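PDB 4FGW: glycerol-3-phosphate dehydrogenase [NAD(+)] 1 from Saccharomyces cerevisiae, which catalyses the NAD-linked interconversion of sn-glycerol 3-phosphate and dihydroxyacetone phosphate, and so drives glycerol accumulation when yeast cells meet hyperosmotic stress. Local coordinates for residues G46-K51 and N183-V188; V52-C57 and P66-W71; E84-N87 and Q91-K94; K216-L221 and V229-D234; N311-R316 and K330-G335. All blocks are in the same frame, centred on the assembly; numbering follows the deposited sequence.

Contact 1. Residues G46-K51 and N183-V188; sequences GTTIAK and NIATEV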
# COMPACT_ATOMS: atom_id res chain seq x y z
N GLY A 46 14.21 13.67 -17.83
CA GLY A 46 14.36 13.74 -19.28
C GLY A 46 15.55 12.98 -19.82
O GLY A 46 15.39 12.19 -20.76
N THR A 47 16.74 13.19 -19.22
CA THR A 47 17.99 12.52 -19.61
C THR A 47 17.92 11.03 -19.28
O THR A 47 18.37 10.20 -20.07
CB THR A 47 19.21 13.20 -18.96
OG1 THR A 47 19.11 14.61 -19.12
CG2 THR A 47 20.53 12.72 -19.53
N THR A 48 17.36 10.70 -18.10
CA THR A 48 17.19 9.34 -17.61
C THR A 48 16.28 8.54 -18.55
O THR A 48 16.67 7.47 -19.00
CB THR A 48 16.72 9.36 -16.15
OG1 THR A 48 17.61 10.15 -15.37
CG2 THR A 48 16.63 7.97 -15.56
N ILE A 49 15.09 9.08 -18.88
CA ILE A 49 14.16 8.41 -19.78
C ILE A 49 14.73 8.24 -21.19
O ILE A 49 14.47 7.21 -21.83
CB ILE A 49 12.70 8.94 -19.69
CG1 ILE A 49 11.69 7.79 -19.62
CG2 ILE A 49 12.35 9.93 -20.80
CD1 ILE A 49 11.54 7.13 -18.25
N ALA A 50 15.56 9.20 -21.64
CA ALA A 50 16.23 9.20 -22.93
C ALA A 50 17.32 8.12 -22.99
O ALA A 50 17.57 7.56 -24.06
CB ALA A 50 16.83 10.57 -23.20
N LYS A 51 17.96 7.82 -21.83
CA LYS A 51 18.98 6.78 -21.67
C LYS A 51 18.31 5.40 -21.79
O LYS A 51 18.83 4.52 -22.47
CB LYS A 51 19.70 6.94 -20.31
CG LYS A 51 20.76 5.88 -20.01
CD LYS A 51 21.28 6.01 -18.59
CE LYS A 51 22.28 4.95 -18.22
NZ LYS A 51 21.62 3.67 -17.83
N ASN A 183 9.15 5.83 -8.73
CA ASN A 183 10.51 5.99 -9.23
C ASN A 183 11.05 7.41 -9.11
O ASN A 183 10.28 8.35 -9.01
CB ASN A 183 10.66 5.44 -10.67
CG ASN A 183 9.63 5.91 -11.65
OD1 ASN A 183 9.53 7.09 -11.98
ND2 ASN A 183 8.85 4.99 -12.15
N ILE A 184 12.37 7.53 -9.09
CA ILE A 184 13.16 8.77 -9.01
C ILE A 184 14.21 8.67 -10.14
O ILE A 184 14.84 7.61 -10.29
CB ILE A 184 13.85 8.90 -7.60
CG1 ILE A 184 12.82 9.01 -6.48
CG2 ILE A 184 14.78 10.08 -7.55
CD1 ILE A 184 13.31 8.53 -5.05
N ALA A 185 14.39 9.75 -10.92
CA ALA A 185 15.35 9.82 -12.02
C ALA A 185 16.74 9.31 -11.64
O ALA A 185 17.30 8.48 -12.34
CB ALA A 185 15.44 11.25 -12.53
N THR A 186 17.27 9.78 -10.49
CA THR A 186 18.57 9.44 -9.90
C THR A 186 18.78 7.92 -9.73
O THR A 186 19.85 7.43 -10.06
CB THR A 186 18.77 10.28 -8.62
OG1 THR A 186 19.05 11.62 -9.03
CG2 THR A 186 19.90 9.77 -7.73
N GLU A 187 17.76 7.21 -9.26
CA GLU A 187 17.82 5.76 -9.05
C GLU A 187 17.73 4.98 -10.36
O GLU A 187 18.49 4.03 -10.54
CB GLU A 187 16.78 5.29 -8.03
CG GLU A 187 17.08 5.75 -6.61
CD GLU A 187 16.47 4.86 -5.55
OE1 GLU A 187 17.23 4.11 -4.89
OE2 GLU A 187 15.23 4.89 -5.40
N VAL A 188 16.80 5.38 -11.27
CA VAL A 188 16.62 4.75 -12.58
C VAL A 188 17.93 4.88 -13.39
O VAL A 188 18.36 3.91 -14.01
CB VAL A 188 15.39 5.27 -13.39
CG1 VAL A 188 15.22 4.52 -14.71
CG2 VAL A 188 14.11 5.19 -12.57
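In the Rossmann-type NAD-binding domain, the helix that follows the glycine-rich turn is met here by the start of the short helix 185-189, and Thr48 reaches over to Ala185 and Val188. Gly46 belongs to the GxGxxG-like sequence at the head of helix 44-59, and both Gly46 and Ala185 are assigned to the NAD(+) site by similarity, so the contact probably lies along one border of the dinucleotide pocket. Thr48 does the work from the first helix with both of its branches. Its methyl is anti to the backbone N and extends across the gap, where CG2 comes within 3.3 Å of Ala185 O and 3.7 Å of Val188 CB. The hydroxyl branch stays beside its own backbone: Thr48 OG1 is hydrogen-bonded to Asn44 O one turn back, while it also packs 3.7 Å from Ala185 CB. A threonine suits this place because its polar atom is satisfied within the helix and its methyl remains for the interface. Alanine is small enough to let the two backbones approach, with Thr48 CA and Ala185 CA 5.9 Å apart. Val188, one turn further on, offers a branched surface; its CG1 lies 3.8 Å from Thr48 CG2. No hydrogen bond joins the two segments, and the three touching residues are all buried. Phe227 of strand 227-232 packs on Val188 and on Ile49, Trp45 covers Ala185 and Val188, and Leu96 of a loop touches Thr48, while Lys51 forms salt bridges with Glu55 and Glu191.

Contact 2. Residues V52-C57 and P66-W71; sequences VVAENC and PIVQMW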
# COMPACT_ATOMS: atom_id res chain seq x y z
N VAL A 52 17.14 5.24 -21.12
CA VAL A 52 16.29 4.05 -21.11
C VAL A 52 15.84 3.72 -22.56
O VAL A 52 15.97 2.58 -23.01
CB VAL A 52 15.09 4.26 -20.14
CG1 VAL A 52 13.96 3.26 -20.38
CG2 VAL A 52 15.54 4.23 -18.69
N VAL A 53 15.35 4.75 -23.28
CA VAL A 53 14.87 4.68 -24.66
C VAL A 53 16.02 4.36 -25.64
O VAL A 53 15.86 3.47 -26.49
CB VAL A 53 14.04 5.94 -25.02
CG1 VAL A 53 13.90 6.12 -26.53
CG2 VAL A 53 12.66 5.88 -24.36
N ALA A 54 17.20 5.02 -25.50
CA ALA A 54 18.38 4.78 -26.35
C ALA A 54 18.92 3.35 -26.21
O ALA A 54 19.39 2.78 -27.20
CB ALA A 54 19.47 5.80 -26.07
N GLU A 55 18.85 2.78 -25.00
CA GLU A 55 19.27 1.42 -24.68
C GLU A 55 18.38 0.41 -25.42
O GLU A 55 18.89 -0.57 -25.98
CB GLU A 55 19.19 1.16 -23.17
CG GLU A 55 20.40 1.66 -22.39
CD GLU A 55 20.23 1.74 -20.89
OE1 GLU A 55 19.32 1.06 -20.35
OE2 GLU A 55 21.00 2.48 -20.24
N ASN A 56 17.06 0.67 -25.44
CA ASN A 56 16.07 -0.18 -26.10
C ASN A 56 16.07 -0.07 -27.62
O ASN A 56 15.81 -1.07 -28.29
CB ASN A 56 14.68 0.03 -25.51
CG ASN A 56 14.52 -0.58 -24.14
OD1 ASN A 56 15.00 -1.68 -23.85
ND2 ASN A 56 13.80 0.11 -23.27
N CYS A 57 16.38 1.13 -28.17
CA CYS A 57 16.47 1.36 -29.62
C CYS A 57 17.62 0.54 -30.20
O CYS A 57 17.46 -0.06 -31.26
CB CYS A 57 16.62 2.85 -29.94
SG CYS A 57 15.11 3.81 -29.68
N PRO A 66 18.04 3.53 -34.96
CA PRO A 66 19.18 3.44 -34.03
C PRO A 66 19.40 4.63 -33.10
O PRO A 66 19.68 4.42 -31.93
CB PRO A 66 20.39 3.22 -34.97
CG PRO A 66 19.81 2.74 -36.24
CD PRO A 66 18.49 3.42 -36.37
N ILE A 67 19.25 5.86 -33.62
CA ILE A 67 19.50 7.12 -32.92
C ILE A 67 18.26 7.68 -32.23
O ILE A 67 17.18 7.71 -32.83
CB ILE A 67 20.14 8.17 -33.88
CG1 ILE A 67 21.18 7.54 -34.83
CG2 ILE A 67 20.74 9.36 -33.13
CD1 ILE A 67 20.73 7.49 -36.29
N VAL A 68 18.44 8.15 -31.00
CA VAL A 68 17.39 8.84 -30.26
C VAL A 68 17.84 10.26 -30.03
O VAL A 68 18.93 10.49 -29.56
CB VAL A 68 17.08 8.19 -28.89
CG1 VAL A 68 16.30 9.13 -28.01
CG2 VAL A 68 16.33 6.91 -29.06
N GLN A 69 16.97 11.19 -30.39
CA GLN A 69 17.21 12.63 -30.28
C GLN A 69 16.65 13.15 -28.94
O GLN A 69 15.58 12.72 -28.51
CB GLN A 69 16.57 13.36 -31.45
CG GLN A 69 17.36 14.60 -31.89
CD GLN A 69 18.57 14.33 -32.77
OE1 GLN A 69 19.44 15.20 -32.93
NE2 GLN A 69 18.67 13.15 -33.37
N MET A 70 17.38 14.05 -28.29
CA MET A 70 16.95 14.65 -27.04
C MET A 70 17.04 16.16 -27.14
O MET A 70 18.14 16.69 -27.33
CB MET A 70 17.75 14.13 -25.83
CG MET A 70 17.30 14.74 -24.51
SD MET A 70 18.16 14.13 -23.05
CE MET A 70 19.79 14.79 -23.31
N TRP A 71 15.89 16.86 -27.03
CA TRP A 71 15.89 18.31 -27.09
C TRP A 71 16.45 18.90 -25.80
O TRP A 71 15.89 18.70 -24.72
CB TRP A 71 14.51 18.91 -27.43
CG TRP A 71 14.54 20.42 -27.41
CD1 TRP A 71 15.21 21.24 -28.29
CD2 TRP A 71 14.03 21.27 -26.38
NE1 TRP A 71 15.07 22.55 -27.90
CE2 TRP A 71 14.36 22.60 -26.73
CE3 TRP A 71 13.29 21.04 -25.20
CZ2 TRP A 71 13.98 23.70 -25.95
CZ3 TRP A 71 12.91 22.13 -24.43
CH2 TRP A 71 13.25 23.44 -24.81
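Val53, on helix 44-59, opens this helix-on-sheet contact of the Rossmann fold by setting CG1 3.6 Å from CG2 of Val68. The two valine side chains cross at about a right angle, and CG1 of Val53 also comes near the other methyl of Val68. Helix 52-57 runs nearly antiparallel to strand 67-71, at 164° between their directions and 8.1 Å between axes, as expected of the helix linking two parallel strands in a beta-alpha-beta crossover. Next comes Ala54, whose small side chain permits close approach: its CA lies 5.7 Å from Val68 CA. One turn after Val53, Cys57 brings its CB over Pro66 O, a carbonyl hydrogen-bonded elsewhere by Asn104. Val68 suits its strand position because its two methyls spread beneath the helix, while backbone bonds to Asn104 and Val106 tie it to the edge of the sheet. Val37 of the neighbouring strand 35-40 extends the apolar floor under Val53 and Cys57. The sulfur of Cys57 is turned beside its own backbone N, chi1 -72°, and from there Cys57 SG touches Val68 CG2 at 3.4 Å.

Contact 3. Residues E84-N87 and Q91-K94; sequences EIIN and QNVK
Ile85 and Ile86 both turn CG2 anti to the backbone N and CG1 beside it (chi1 -71° and -68°), and from neighbouring places on the last turn of helix 82-86 they meet the chain at Gln91-Val93 with different branches. Ile85 uses CG2, Ile86 its longer CG1-CD1 arm. This is a helix end packed against the irregular loop that leads towards strand 105-108 of the NAD-binding Rossmann domain. The carbonyl of Gln91 receives both: Ile85 CG2 stands 3.6 Å and Ile86 CG1 3.5 Å from Gln91 O, so two aliphatic branches lie against a backbone oxygen that also accepts a weak bond from Val93 N. That bond closes an inverse gamma turn centred on Asn92. Isoleucine suits these sites because it presents apolar branches both to the loop and, in Ile86, to Leu101 and Ala107. The same CG2 of Ile85 has Val93 CB at 4.3 Å, and Ile77 and Glu80 also touch Ile85. Asn92 has a polar task as well: OD1 accepts a hydrogen bond from Tyr95 N, while ND2 makes weak ones to Ser42 O, in the glycine-rich segment that binds NAD(+) by similarity, and to Thr47 OG1 just after it. Its side chain runs alongside that of Ile86, both pointing the same way, with Ile86 CD1 4.0 Å from Asn92 CG.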
# COMPACT_ATOMS: atom_id res chain seq x y z
N GLU A 84 27.01 19.65 -26.93
CA GLU A 84 28.26 19.07 -27.41
C GLU A 84 29.02 18.28 -26.34
O GLU A 84 29.77 17.37 -26.68
CB GLU A 84 29.14 20.13 -28.08
CG GLU A 84 28.48 20.82 -29.26
CD GLU A 84 28.27 19.99 -30.51
OE1 GLU A 84 27.29 19.22 -30.56
OE2 GLU A 84 29.07 20.15 -31.47
N ILE A 85 28.80 18.62 -25.05
CA ILE A 85 29.38 17.91 -23.89
C ILE A 85 28.75 16.50 -23.85
O ILE A 85 29.46 15.52 -23.62
CB ILE A 85 29.14 18.72 -22.57
CG1 ILE A 85 30.03 20.00 -22.54
CG2 ILE A 85 29.37 17.86 -21.30
CD1 ILE A 85 29.52 21.15 -21.64
N ILE A 86 27.43 16.42 -24.13
CA ILE A 86 26.66 15.18 -24.19
C ILE A 86 27.04 14.37 -25.45
O ILE A 86 27.21 13.16 -25.35
CB ILE A 86 25.12 15.46 -24.06
CG1 ILE A 86 24.77 15.97 -22.64
CG2 ILE A 86 24.26 14.23 -24.42
CD1 ILE A 86 23.62 16.96 -22.57
N ASN A 87 27.23 15.04 -26.60
CA ASN A 87 27.62 14.36 -27.85
C ASN A 87 29.11 13.95 -27.89
O ASN A 87 29.74 14.02 -28.93
CB ASN A 87 27.18 15.17 -29.08
CG ASN A 87 25.69 15.38 -29.19
OD1 ASN A 87 24.87 14.62 -28.66
ND2 ASN A 87 25.30 16.43 -29.89
N GLN A 91 27.76 12.64 -21.11
CA GLN A 91 27.37 12.93 -19.74
C GLN A 91 26.66 14.28 -19.66
O GLN A 91 27.19 15.27 -20.15
CB GLN A 91 28.60 12.94 -18.82
CG GLN A 91 28.77 11.70 -17.96
CD GLN A 91 29.63 11.94 -16.74
OE1 GLN A 91 29.33 12.78 -15.87
NE2 GLN A 91 30.72 11.19 -16.63
N ASN A 92 25.46 14.31 -19.03
CA ASN A 92 24.73 15.56 -18.81
C ASN A 92 25.28 16.11 -17.49
O ASN A 92 24.67 15.95 -16.43
CB ASN A 92 23.21 15.33 -18.74
CG ASN A 92 22.38 16.60 -18.77
OD1 ASN A 92 22.77 17.68 -18.30
ND2 ASN A 92 21.18 16.49 -19.31
N VAL A 93 26.49 16.70 -17.59
CA VAL A 93 27.29 17.25 -16.50
C VAL A 93 26.55 18.11 -15.47
O VAL A 93 26.92 18.09 -14.29
CB VAL A 93 28.63 17.86 -17.03
CG1 VAL A 93 28.65 19.39 -16.98
CG2 VAL A 93 29.83 17.27 -16.31
N LYS A 94 25.49 18.83 -15.90
CA LYS A 94 24.70 19.71 -15.03
C LYS A 94 23.49 19.02 -14.40
O LYS A 94 23.29 19.15 -13.19
CB LYS A 94 24.28 20.99 -15.79
CG LYS A 94 23.74 22.08 -14.88
CD LYS A 94 23.34 23.33 -15.64
CE LYS A 94 22.64 24.31 -14.74
NZ LYS A 94 22.23 25.54 -15.47

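Contact 4. Residues K216-L221 and V229-D234; sequences KVLKAL and VSVIED
Lys219 leans across Val231 and ends on the backbone of Val229, joining helix 215-222 to strand 227-232, the last two elements of a beta-alpha-beta unit that begins with strand 194-199. Its CB lies 3.8 Å from Val231 CG2. CG leaves anti to the backbone N, and the bend at chi2 (86°) then turns the chain towards the strand. CD passes 4.1 Å from the same valine methyl and 3.4 Å from Val229 O, and CE continues beside that oxygen. At the tip, NZ donates a hydrogen bond of 2.8 Å to Val229 O, approaching almost straight along the carbonyl, with a C=O...N angle of 170°. Lysine suits this partly exposed place, since its methylenes cover a valine while its ammonium end lies at the edge. Val231 fills the middle: CG2 sits 3.7 Å from Lys219 N and CG1 faces CB of Leu218 at 4.1 Å, so its two methyls serve successive helix residues. Helix and strand run nearly antiparallel, at 159°, and the valines at 229 and 231 both point to the helix, while Ser230 between them turns away and bonds to Glu295. A long, weak ion pair also links Lys219 NZ to Glu385 of the second subunit. The ammonium group therefore has a backbone oxygen as its close partner, and the hydrogen bond to it probably contributes more than that distant pairing to fixing the lysine tip.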
# COMPACT_ATOMS: atom_id res chain seq x y z
N LYS A 216 2.75 -3.39 -27.22
CA LYS A 216 3.96 -4.20 -27.44
C LYS A 216 5.16 -3.29 -27.71
O LYS A 216 6.24 -3.51 -27.15
CB LYS A 216 3.76 -5.20 -28.59
CG LYS A 216 2.86 -6.39 -28.23
CD LYS A 216 3.45 -7.73 -28.67
CE LYS A 216 3.07 -8.15 -30.07
NZ LYS A 216 3.60 -9.50 -30.40
N VAL A 217 4.97 -2.25 -28.57
CA VAL A 217 5.98 -1.26 -28.94
C VAL A 217 6.39 -0.45 -27.69
O VAL A 217 7.59 -0.28 -27.44
CB VAL A 217 5.50 -0.38 -30.13
CG1 VAL A 217 6.35 0.87 -30.29
CG2 VAL A 217 5.49 -1.18 -31.44
N LEU A 218 5.39 -0.02 -26.89
CA LEU A 218 5.59 0.73 -25.64
C LEU A 218 6.29 -0.08 -24.56
O LEU A 218 7.08 0.48 -23.81
CB LEU A 218 4.28 1.33 -25.12
CG LEU A 218 3.64 2.42 -25.99
CD1 LEU A 218 2.26 2.73 -25.52
CD2 LEU A 218 4.49 3.69 -26.04
N LYS A 219 6.01 -1.40 -24.50
CA LYS A 219 6.66 -2.32 -23.57
C LYS A 219 8.13 -2.46 -23.95
O LYS A 219 8.98 -2.35 -23.08
CB LYS A 219 5.96 -3.71 -23.56
CG LYS A 219 6.59 -4.74 -22.61
CD LYS A 219 6.07 -4.67 -21.18
CE LYS A 219 6.60 -5.82 -20.35
NZ LYS A 219 5.72 -6.11 -19.18
N ALA A 220 8.41 -2.65 -25.24
CA ALA A 220 9.76 -2.77 -25.78
C ALA A 220 10.55 -1.47 -25.66
O ALA A 220 11.76 -1.52 -25.44
CB ALA A 220 9.71 -3.22 -27.24
N LEU A 221 9.87 -0.31 -25.78
CA LEU A 221 10.49 1.02 -25.71
C LEU A 221 10.99 1.40 -24.31
O LEU A 221 12.06 2.00 -24.20
CB LEU A 221 9.52 2.10 -26.25
CG LEU A 221 10.04 3.54 -26.38
CD1 LEU A 221 11.20 3.64 -27.36
CD2 LEU A 221 8.93 4.47 -26.80
N VAL A 229 8.34 -2.44 -16.63
CA VAL A 229 7.27 -1.69 -17.26
C VAL A 229 6.00 -2.51 -17.40
O VAL A 229 6.05 -3.65 -17.89
CB VAL A 229 7.73 -1.03 -18.60
CG1 VAL A 229 6.57 -0.48 -19.42
CG2 VAL A 229 8.76 0.07 -18.35
N SER A 230 4.87 -1.94 -16.98
CA SER A 230 3.54 -2.51 -17.15
C SER A 230 2.78 -1.54 -18.05
O SER A 230 2.69 -0.35 -17.73
CB SER A 230 2.84 -2.68 -15.81
OG SER A 230 1.47 -3.00 -16.01
N VAL A 231 2.29 -2.02 -19.20
CA VAL A 231 1.56 -1.20 -20.17
C VAL A 231 0.06 -1.44 -20.07
O VAL A 231 -0.40 -2.58 -20.18
CB VAL A 231 2.08 -1.32 -21.64
CG1 VAL A 231 1.57 -0.16 -22.49
CG2 VAL A 231 3.60 -1.38 -21.68
N ILE A 232 -0.70 -0.36 -19.86
CA ILE A 232 -2.16 -0.38 -19.72
C ILE A 232 -2.81 0.69 -20.62
O ILE A 232 -2.10 1.38 -21.35
CB ILE A 232 -2.61 -0.27 -18.23
CG1 ILE A 232 -2.15 1.07 -17.58
CG2 ILE A 232 -2.16 -1.49 -17.41
CD1 ILE A 232 -2.97 1.53 -16.39
N GLU A 233 -4.14 0.83 -20.55
CA GLU A 233 -4.91 1.81 -21.31
C GLU A 233 -5.23 3.06 -20.49
O GLU A 233 -5.18 4.16 -21.02
CB GLU A 233 -6.23 1.18 -21.81
CG GLU A 233 -6.06 0.28 -23.02
CD GLU A 233 -7.18 0.43 -24.04
OE1 GLU A 233 -8.14 -0.37 -23.98
OE2 GLU A 233 -7.11 1.36 -24.88
N ASP A 234 -5.59 2.87 -19.20
CA ASP A 234 -6.03 3.91 -18.28
C ASP A 234 -5.04 5.06 -18.03
O ASP A 234 -4.33 5.08 -17.02
CB ASP A 234 -6.59 3.27 -16.99
CG ASP A 234 -7.37 4.20 -16.07
OD1 ASP A 234 -7.64 5.36 -16.47
OD2 ASP A 234 -7.71 3.77 -14.95

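Contact 5. Residues N311-R316 and K330-G335; sequences NVKVAR and KELLNG
Val314 and Leu333 meet with their side chains at about a right angle, CG2 of the valine being directed into the forked end of the leucine. That single methyl touches both branches and the fork itself: Val314 CG2 is 3.7 Å from Leu333 CD1, 3.9 Å from CG and 4.0 Å from CD2. It points there because CG2 lies beside the backbone N while CG1 takes the place anti to it (chi1 165°). Beside this pair, Lys313 and Leu332 cross at a slant. The lysine chain is extended, and its methylenes pass over the leucine's two methyls, CG 3.8 Å from Leu332 CD1 and CE 4.1 Å from Leu332 CD2. Leu332 CD1 also rests 3.6 Å from Lys313 O. Residue types follow burial: Val314 and Leu333 are buried, whereas Lys313, which is exposed, lends its hydrocarbon to Leu332. The side chains meet through carbon alone, and no hydrogen bond joins the segments. Leu317, a turn further along helix 310-320, extends the surface under Leu332, and Arg310 and Ala338 touch Leu333. On another face of helix 310-320, Arg316 forms a salt bridge with Glu256 of helix 235-257. Helix 325-333 thus packs its C-terminal turn against helix 310-320 in the all-helical C-terminal domain of the glycerol-3-phosphate dehydrogenase family, beside Arg310 and Asn311, which by similarity bind substrate, Arg310 also contacting NAD(+).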
# COMPACT_ATOMS: atom_id res chain seq x y z
N ASN A 311 6.69 16.03 1.08
CA ASN A 311 5.34 16.16 1.63
C ASN A 311 5.19 15.54 3.02
O ASN A 311 4.70 16.22 3.92
CB ASN A 311 4.30 15.61 0.65
CG ASN A 311 4.32 16.34 -0.67
OD1 ASN A 311 3.76 17.43 -0.81
ND2 ASN A 311 4.99 15.77 -1.66
N VAL A 312 5.64 14.29 3.21
CA VAL A 312 5.58 13.59 4.50
C VAL A 312 6.49 14.27 5.56
O VAL A 312 6.05 14.47 6.69
CB VAL A 312 5.75 12.03 4.39
CG1 VAL A 312 7.14 11.62 3.96
CG2 VAL A 312 5.35 11.32 5.68
N LYS A 313 7.71 14.70 5.15
CA LYS A 313 8.71 15.37 5.99
C LYS A 313 8.21 16.71 6.54
O LYS A 313 8.39 16.97 7.73
CB LYS A 313 10.03 15.54 5.22
CG LYS A 313 11.25 15.80 6.10
CD LYS A 313 12.55 15.74 5.29
CE LYS A 313 13.76 15.81 6.19
NZ LYS A 313 15.02 15.53 5.45
N VAL A 314 7.59 17.56 5.68
CA VAL A 314 7.05 18.87 6.07
C VAL A 314 5.92 18.69 7.09
O VAL A 314 5.94 19.32 8.15
CB VAL A 314 6.62 19.75 4.86
CG1 VAL A 314 5.73 20.92 5.28
CG2 VAL A 314 7.84 20.26 4.11
N ALA A 315 4.98 17.77 6.77
CA ALA A 315 3.82 17.43 7.59
C ALA A 315 4.22 16.90 8.97
O ALA A 315 3.56 17.22 9.96
CB ALA A 315 2.98 16.42 6.86
N ARG A 316 5.30 16.10 9.02
CA ARG A 316 5.87 15.51 10.23
C ARG A 316 6.41 16.62 11.15
O ARG A 316 6.17 16.59 12.36
CB ARG A 316 6.98 14.52 9.84
CG ARG A 316 7.10 13.33 10.76
CD ARG A 316 8.28 12.46 10.38
NE ARG A 316 7.97 11.53 9.29
CZ ARG A 316 8.70 11.40 8.19
NH1 ARG A 316 9.78 12.14 8.01
NH2 ARG A 316 8.35 10.52 7.25
N LYS A 330 10.35 25.93 4.41
CA LYS A 330 11.59 26.72 4.35
C LYS A 330 12.71 26.04 5.16
O LYS A 330 13.86 26.01 4.71
CB LYS A 330 11.33 28.16 4.85
CG LYS A 330 12.56 29.07 4.90
CD LYS A 330 12.45 30.26 3.97
CE LYS A 330 13.59 31.22 4.15
NZ LYS A 330 13.45 32.42 3.29
N GLU A 331 12.37 25.51 6.36
CA GLU A 331 13.29 24.87 7.29
C GLU A 331 13.95 23.59 6.77
O GLU A 331 15.11 23.33 7.09
CB GLU A 331 12.61 24.60 8.65
CG GLU A 331 13.57 24.56 9.82
CD GLU A 331 12.97 24.11 11.13
OE1 GLU A 331 13.14 22.93 11.49
OE2 GLU A 331 12.34 24.96 11.81
N LEU A 332 13.21 22.79 5.97
CA LEU A 332 13.75 21.52 5.47
C LEU A 332 14.08 21.51 3.98
O LEU A 332 15.18 21.08 3.62
CB LEU A 332 12.80 20.34 5.78
CG LEU A 332 12.27 20.17 7.21
CD1 LEU A 332 10.94 19.45 7.21
CD2 LEU A 332 13.27 19.45 8.10
N LEU A 333 13.13 21.94 3.13
CA LEU A 333 13.28 21.85 1.67
C LEU A 333 14.07 22.97 0.99
O LEU A 333 14.33 22.87 -0.22
CB LEU A 333 11.92 21.63 0.97
CG LEU A 333 10.79 20.88 1.71
CD1 LEU A 333 9.52 20.90 0.88
CD2 LEU A 333 11.17 19.45 2.02
N ASN A 334 14.48 24.00 1.75
CA ASN A 334 15.21 25.18 1.28
C ASN A 334 14.65 25.83 -0.01
O ASN A 334 13.66 26.56 0.08
CB ASN A 334 16.76 25.03 1.37
CG ASN A 334 17.48 24.34 0.22
OD1 ASN A 334 18.45 24.88 -0.34
ND2 ASN A 334 17.08 23.14 -0.14
N GLY A 335 15.21 25.51 -1.18
CA GLY A 335 14.76 26.04 -2.46
C GLY A 335 13.81 25.13 -3.20
O GLY A 335 13.77 25.16 -4.44

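Contacts 1 and 2 share helix 44-59: contact 1 uses its beginning, probably beside the cofactor, contact 2 the later turns over the sheet, and Met70 SD packs 3.8 Å from Thr47 CA between them. Contact 3 joins this cluster through the weak Asn92-Thr47 hydrogen bond, its centre about 15 Å from that of contact 1. Contact 4 lies on the same sheet, tied to contact 2 by a probable hydrogen bond from Asn56 ND2 to Leu221 O (2.7 Å). Contact 5 stands apart in the C-terminal domain, its centre about 24 Å from that of contact 1; residues at both are assigned to NAD(+) or substrate binding by similarity, consistent with an active site between the domains.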